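Local coordinates for trypsin-resistant surface T6 protein (PDB 4P0D) that probably builds the shaft of the serotype M6 Streptococcus pyogenes pilus as its repeating backbone subunit, joined into fibres and to the cell wall through a sortase motif, at residues 64-69 with 95-100; 190-195 with 250-255; 45-50 with 60-65. The protein carries 1 engineered substitution. All blocks are in the same frame, centred on the assembly; numbering follows the deposited sequence.

Interaction 1. Residues 64-69 with 95-100; sequences NGINTG and VYIALL
The C-terminal end of helix 56-68 packs against strand 94-101 in the Ig-like domain near the N-terminus of this pilin, I66 meeting I97, and the end of N67 reaching L99. The first pair is purely apolar: I66 CD1 comes down on the branch point of the other isoleucine, 4.2 Å from I97 CB, and the two side chains cross obliquely. In I66, CG1 lies beside the backbone N and the chain then runs straight out (chi2 178°), which carries CD1 from the helix to the sheet. I97 receives it at the base of its side chain rather than at its tip. The second pair is mixed in character. N67 and L99 reach out from opposite directions, and N67 ND2 meets the methyl L99 CD1 at 3.6 Å. No hydrogen bond spans the two segments, so the contact is a worked example of a helix held to a sheet by van der Waals packing, with one amide-to-methyl approach beside it. That amide nitrogen also has a weak hydrogen bond to T289 OG1. Just beyond the touching residues the helix stops. T68 OG1 bonds G65 O at 3.1 Å, approaching from above the carbonyl plane, and G69 N adds a weak bond to the same oxygen. G69 then leaves the helical path with a positive phi of 97°. Around the contact, Y24 of strand 20-31 lies against both I66 and L99, I97 also meets I59 of the helix and L113 of strand 108-116, and N64, on the same helix, donates ND2 to E186 O, in the Cna-B-like part of the chain; the helix end thus covers neighbouring strands.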
# COMPACT_ATOMS: atom_id res chain seq x y z
N ASN A 64 26.30 -11.95 -12.17
CA ASN A 64 26.11 -12.66 -10.89
C ASN A 64 27.47 -12.90 -10.22
O ASN A 64 27.66 -12.62 -9.04
CB ASN A 64 25.36 -13.99 -11.10
CG ASN A 64 23.93 -13.80 -11.58
OD1 ASN A 64 23.36 -12.71 -11.47
ND2 ASN A 64 23.35 -14.85 -12.12
N GLY A 65 28.44 -13.37 -11.01
CA GLY A 65 29.77 -13.73 -10.49
C GLY A 65 30.54 -12.53 -10.00
O GLY A 65 31.26 -12.60 -9.01
N ILE A 66 30.40 -11.41 -10.71
CA ILE A 66 31.03 -10.17 -10.32
C ILE A 66 30.49 -9.71 -8.97
O ILE A 66 31.25 -9.27 -8.10
CB ILE A 66 30.80 -9.07 -11.39
CG1 ILE A 66 31.63 -9.40 -12.63
CG2 ILE A 66 31.16 -7.70 -10.85
CD1 ILE A 66 31.48 -8.45 -13.78
N ASN A 67 29.18 -9.79 -8.80
CA ASN A 67 28.55 -9.35 -7.56
C ASN A 67 28.80 -10.25 -6.35
O ASN A 67 28.83 -9.76 -5.23
CB ASN A 67 27.06 -9.11 -7.78
CG ASN A 67 26.79 -7.75 -8.39
OD1 ASN A 67 27.34 -6.76 -7.92
ND2 ASN A 67 25.96 -7.70 -9.42
N THR A 68 28.98 -11.55 -6.57
CA THR A 68 29.42 -12.42 -5.45
C THR A 68 30.90 -12.27 -5.15
O THR A 68 31.34 -12.56 -4.04
CB THR A 68 29.20 -13.91 -5.73
OG1 THR A 68 30.01 -14.33 -6.82
CG2 THR A 68 27.74 -14.22 -6.00
N GLY A 69 31.68 -11.84 -6.14
CA GLY A 69 33.13 -11.80 -5.99
C GLY A 69 33.83 -13.01 -6.58
O GLY A 69 35.06 -13.05 -6.59
N VAL A 95 36.89 -5.80 -22.97
CA VAL A 95 35.51 -6.28 -22.86
C VAL A 95 35.02 -5.96 -21.45
O VAL A 95 35.73 -6.22 -20.49
CB VAL A 95 35.44 -7.80 -23.08
CG1 VAL A 95 34.01 -8.27 -23.25
CG2 VAL A 95 36.28 -8.18 -24.30
N TYR A 96 33.83 -5.38 -21.36
CA TYR A 96 33.25 -4.93 -20.09
C TYR A 96 31.81 -5.41 -19.88
O TYR A 96 31.06 -5.60 -20.82
CB TYR A 96 33.22 -3.39 -20.02
CG TYR A 96 34.57 -2.71 -20.05
CD1 TYR A 96 35.22 -2.46 -21.25
CD2 TYR A 96 35.19 -2.30 -18.87
CE1 TYR A 96 36.45 -1.84 -21.28
CE2 TYR A 96 36.42 -1.67 -18.89
CZ TYR A 96 37.04 -1.45 -20.10
OH TYR A 96 38.25 -0.83 -20.13
N ILE A 97 31.44 -5.57 -18.62
CA ILE A 97 30.03 -5.65 -18.24
C ILE A 97 29.69 -4.32 -17.59
O ILE A 97 30.39 -3.90 -16.68
CB ILE A 97 29.80 -6.77 -17.21
CG1 ILE A 97 30.08 -8.14 -17.85
CG2 ILE A 97 28.37 -6.72 -16.66
CD1 ILE A 97 29.24 -8.46 -19.06
N ALA A 98 28.62 -3.68 -18.06
CA ALA A 98 28.13 -2.47 -17.41
C ALA A 98 26.90 -2.82 -16.58
O ALA A 98 26.00 -3.51 -17.07
CB ALA A 98 27.82 -1.41 -18.45
N LEU A 99 26.89 -2.37 -15.33
CA LEU A 99 25.71 -2.42 -14.48
C LEU A 99 25.21 -1.00 -14.15
O LEU A 99 25.99 -0.12 -13.72
CB LEU A 99 25.97 -3.19 -13.18
CG LEU A 99 26.40 -4.66 -13.34
CD1 LEU A 99 26.69 -5.28 -11.98
CD2 LEU A 99 25.36 -5.49 -14.09
N LEU A 100 23.90 -0.81 -14.34
CA LEU A 100 23.23 0.44 -14.00
C LEU A 100 22.36 0.19 -12.76
O LEU A 100 21.43 -0.65 -12.80
CB LEU A 100 22.37 0.93 -15.18
CG LEU A 100 23.13 1.27 -16.48
CD1 LEU A 100 23.23 0.07 -17.41
CD2 LEU A 100 22.43 2.40 -17.22

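Interaction 2. Residues 190-195 with 250-255; sequences KTVYVS and DSLESI
K190 and D250 form a salt bridge between the approach to strand 192-197 and the connection joining strands 242-247 and 258-265, in the middle, Cna-B-like domain. The lysine reaches out with its chain extended beyond CG and meets the aspartate at about a right angle. Its ammonium sits to one side of the carboxylate: K190 NZ lies 2.9 Å from D250 OD1, using the syn lone pair of that oxygen, whereas D250 OD2 is farther from K190 NZ, at 3.5 Å. D250 CG stands anti to its carbonyl carbon (chi1 -69°), a rotation that brings the carboxylate to the lysine. The aspartate itself is exposed, the lysine buried. The aspartate is not the lysine's strongest partner; K190 NZ also hydrogen-bonds to K185 O, so a carboxylate and a main-chain carbonyl share the ammonium, while the backbone K190 N bonds to T293 OG1.

The second pair is apolar: V192 CG1 approaches L252 CD1 at 4.3 Å. L252 opens a type I' turn closed by I255 N on L252 O at 3.0 Å, and W213 NE1 bonds that same carbonyl, giving it two donors. I233 of strand 231-238 packs against L252, while F247 and F282 border V192.

The pairing illustrates how a contact can divide its chemistry, a charged pair with an exposed aspartate lying next to an apolar pair of buried residues. With a carboxylate and a carbonyl beside it, this buried lysine would probably keep its proton, and its charge is probably balanced in part by the exposed aspartate.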
# COMPACT_ATOMS: atom_id res chain seq x y z
N LYS A 190 15.20 -12.25 -7.80
CA LYS A 190 13.94 -12.02 -8.50
C LYS A 190 12.82 -11.72 -7.51
O LYS A 190 11.71 -12.21 -7.67
CB LYS A 190 13.57 -13.23 -9.36
CG LYS A 190 14.60 -13.58 -10.42
CD LYS A 190 14.21 -14.81 -11.20
CE LYS A 190 14.85 -14.78 -12.56
NZ LYS A 190 14.47 -15.88 -13.48
N THR A 191 13.11 -10.89 -6.51
CA THR A 191 12.14 -10.57 -5.48
C THR A 191 10.87 -9.97 -6.12
O THR A 191 10.94 -9.07 -6.97
CB THR A 191 12.72 -9.62 -4.42
OG1 THR A 191 13.78 -10.25 -3.69
CG2 THR A 191 11.65 -9.18 -3.44
N VAL A 192 9.73 -10.53 -5.73
CA VAL A 192 8.39 -10.04 -6.09
C VAL A 192 7.55 -10.19 -4.83
O VAL A 192 7.03 -11.27 -4.59
CB VAL A 192 7.71 -10.92 -7.18
CG1 VAL A 192 6.34 -10.34 -7.57
CG2 VAL A 192 8.57 -11.07 -8.40
N TYR A 193 7.44 -9.13 -4.02
CA TYR A 193 6.94 -9.26 -2.65
C TYR A 193 5.95 -8.14 -2.30
O TYR A 193 6.29 -6.96 -2.38
CB TYR A 193 8.14 -9.20 -1.72
CG TYR A 193 7.94 -9.56 -0.27
CD1 TYR A 193 7.21 -8.75 0.58
CD2 TYR A 193 8.55 -10.69 0.26
CE1 TYR A 193 7.07 -9.06 1.92
CE2 TYR A 193 8.40 -11.03 1.59
CZ TYR A 193 7.66 -10.20 2.42
OH TYR A 193 7.52 -10.52 3.73
N VAL A 194 4.74 -8.52 -1.89
CA VAL A 194 3.66 -7.56 -1.62
C VAL A 194 3.26 -7.53 -0.14
O VAL A 194 3.17 -8.58 0.53
CB VAL A 194 2.44 -7.81 -2.56
CG1 VAL A 194 1.29 -6.84 -2.26
CG2 VAL A 194 2.88 -7.71 -4.02
N SER A 195 3.10 -6.31 0.40
CA SER A 195 2.69 -6.11 1.79
C SER A 195 1.60 -5.05 1.91
O SER A 195 1.50 -4.13 1.08
CB SER A 195 3.88 -5.69 2.67
OG SER A 195 5.06 -6.41 2.37
N ASP A 250 9.14 -16.60 -11.70
CA ASP A 250 9.09 -17.46 -12.88
C ASP A 250 7.69 -18.04 -13.11
O ASP A 250 7.25 -18.12 -14.27
CB ASP A 250 10.17 -18.55 -12.80
CG ASP A 250 11.59 -18.00 -12.94
OD1 ASP A 250 11.76 -16.91 -13.52
OD2 ASP A 250 12.54 -18.65 -12.46
N SER A 251 6.98 -18.38 -12.03
CA SER A 251 5.63 -18.96 -12.13
C SER A 251 4.55 -18.00 -12.66
O SER A 251 3.46 -18.43 -13.02
CB SER A 251 5.17 -19.50 -10.77
OG SER A 251 4.70 -18.45 -9.94
N LEU A 252 4.85 -16.70 -12.66
CA LEU A 252 3.87 -15.69 -13.09
C LEU A 252 3.74 -15.56 -14.60
O LEU A 252 2.75 -15.01 -15.09
CB LEU A 252 4.18 -14.33 -12.46
CG LEU A 252 4.20 -14.26 -10.93
CD1 LEU A 252 4.41 -12.83 -10.47
CD2 LEU A 252 2.92 -14.84 -10.32
N GLU A 253 4.72 -16.08 -15.36
CA GLU A 253 4.67 -16.00 -16.82
C GLU A 253 4.47 -14.55 -17.30
O GLU A 253 3.71 -14.30 -18.21
CB GLU A 253 3.55 -16.90 -17.40
CG GLU A 253 3.71 -18.38 -17.10
CD GLU A 253 2.46 -19.19 -17.34
OE1 GLU A 253 1.51 -18.75 -18.03
OE2 GLU A 253 2.42 -20.31 -16.81
N SER A 254 5.13 -13.61 -16.61
CA SER A 254 5.03 -12.18 -16.93
C SER A 254 3.61 -11.59 -16.91
O SER A 254 3.34 -10.58 -17.56
CB SER A 254 5.70 -11.89 -18.28
OG SER A 254 6.97 -12.52 -18.37
N ILE A 255 2.70 -12.22 -16.17
CA ILE A 255 1.33 -11.71 -16.01
C ILE A 255 1.15 -11.38 -14.53
O ILE A 255 1.42 -12.22 -13.67
CB ILE A 255 0.30 -12.75 -16.50
CG1 ILE A 255 0.35 -12.85 -18.03
CG2 ILE A 255 -1.13 -12.42 -16.06
CD1 ILE A 255 -0.21 -14.15 -18.58

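Interaction 3. Residues 45-50 with 60-65; sequences EGVSLT and TTIANG
V47, S48 and L49 meet a single side chain of helix 56-68, that of I62, and all three touch the same atom, its terminal methyl. I62 CD1 lies 4.2 Å from V47 CG1 and equally far, 4.2 Å, from L49 CD2, while the carbonyl S48 O is slightly nearer to I62 CD1 at 4.0 Å. The methyl therefore abuts V47 CG1 and L49 CD2, which lie on the same side of it, and rests by the peptide carbonyl of the residue that separates them; this last approach is van der Waals contact. L49 brings its CD2 to I62 from a crowded rotation, its CG lodged between the backbone N and the carbonyl carbon (chi1 50°).

In the next shell, the helix holds I62 in place through two main-chain bonds that span it, N64 N to T60 O at 2.9 Å and G65 N to T61 O at 3.1 Å. The loop is tied to the same helix at its far end, where T50 OG1 hydrogen-bonds to E58 OE2, and V47 leans also on I71, which follows the helix.

The loop after strand 38-43 thus lies along one flank of helix 56-68. The helix in turn rests on strand 94-101, where I62 packs on I97 and A63 on L99.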
# COMPACT_ATOMS: atom_id res chain seq x y z
N GLU A 45 39.18 -15.18 -14.78
CA GLU A 45 38.92 -16.57 -14.39
C GLU A 45 37.47 -16.64 -13.96
O GLU A 45 37.03 -15.80 -13.17
CB GLU A 45 39.81 -16.99 -13.21
N GLY A 46 36.75 -17.63 -14.49
CA GLY A 46 35.34 -17.83 -14.19
C GLY A 46 34.40 -17.27 -15.25
O GLY A 46 33.20 -17.58 -15.27
N VAL A 47 34.94 -16.42 -16.13
CA VAL A 47 34.15 -15.87 -17.21
C VAL A 47 34.02 -16.92 -18.29
O VAL A 47 35.02 -17.47 -18.76
CB VAL A 47 34.76 -14.59 -17.81
CG1 VAL A 47 33.99 -14.15 -19.04
CG2 VAL A 47 34.77 -13.48 -16.77
N SER A 48 32.78 -17.18 -18.68
CA SER A 48 32.48 -18.09 -19.74
C SER A 48 31.49 -17.42 -20.67
O SER A 48 30.40 -17.01 -20.25
CB SER A 48 31.89 -19.38 -19.14
OG SER A 48 31.37 -20.23 -20.13
N LEU A 49 31.87 -17.28 -21.94
CA LEU A 49 30.95 -16.74 -22.95
C LEU A 49 31.24 -17.30 -24.32
O LEU A 49 32.32 -17.84 -24.57
CB LEU A 49 31.00 -15.21 -22.98
CG LEU A 49 32.36 -14.50 -23.06
CD1 LEU A 49 32.97 -14.61 -24.45
CD2 LEU A 49 32.19 -13.04 -22.65
N THR A 50 30.27 -17.14 -25.20
CA THR A 50 30.36 -17.56 -26.59
C THR A 50 30.87 -16.40 -27.44
O THR A 50 30.16 -15.42 -27.64
CB THR A 50 28.98 -18.00 -27.08
OG1 THR A 50 28.48 -19.00 -26.19
CG2 THR A 50 29.03 -18.54 -28.48
N THR A 60 24.25 -12.28 -17.96
CA THR A 60 23.72 -12.25 -16.59
C THR A 60 24.54 -13.13 -15.62
O THR A 60 24.83 -12.74 -14.49
CB THR A 60 22.24 -12.66 -16.58
OG1 THR A 60 21.48 -11.70 -17.30
CG2 THR A 60 21.71 -12.74 -15.16
N THR A 61 24.90 -14.34 -16.06
CA THR A 61 25.77 -15.22 -15.27
C THR A 61 27.08 -14.54 -14.82
O THR A 61 27.48 -14.66 -13.67
CB THR A 61 26.06 -16.50 -16.06
OG1 THR A 61 24.82 -17.14 -16.32
CG2 THR A 61 26.98 -17.46 -15.28
N ILE A 62 27.72 -13.81 -15.73
CA ILE A 62 28.97 -13.11 -15.42
C ILE A 62 28.71 -12.05 -14.37
O ILE A 62 29.46 -11.91 -13.41
CB ILE A 62 29.58 -12.47 -16.70
CG1 ILE A 62 30.02 -13.56 -17.67
CG2 ILE A 62 30.76 -11.57 -16.34
CD1 ILE A 62 29.93 -13.21 -19.14
N ALA A 63 27.63 -11.29 -14.56
CA ALA A 63 27.25 -10.24 -13.61
C ALA A 63 27.01 -10.82 -12.23
O ALA A 63 27.46 -10.26 -11.22
CB ALA A 63 26.00 -9.49 -14.09
N ASN A 64 26.30 -11.95 -12.17
CA ASN A 64 26.11 -12.66 -10.89
C ASN A 64 27.47 -12.90 -10.22
O ASN A 64 27.66 -12.62 -9.04
CB ASN A 64 25.36 -13.99 -11.10
CG ASN A 64 23.93 -13.80 -11.58
OD1 ASN A 64 23.36 -12.71 -11.47
ND2 ASN A 64 23.35 -14.85 -12.12
N GLY A 65 28.44 -13.37 -11.01
CA GLY A 65 29.77 -13.73 -10.49
C GLY A 65 30.54 -12.53 -10.00
O GLY A 65 31.26 -12.60 -9.01

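In the fold
Interactions 1 and 3 share helix 56-68 and even N64 and G65, with centres about 8 Å apart: the helix meets a strand of the sheet in interaction 1 and an irregular loop in interaction 3. The first is mostly buried, the second only partly so, and neither has a hydrogen bond between its segments; interaction 3 is mainly aliphatic, whereas interaction 1 pairs an apolar contact with an amide-to-methyl one. Interaction 2 belongs to a different domain, its centre about 24 Å from that of interaction 1, and touches neither of the others. There a salt bridge to a loop aspartate stands beside a valine-leucine contact, adding charge to hydrocarbon packing.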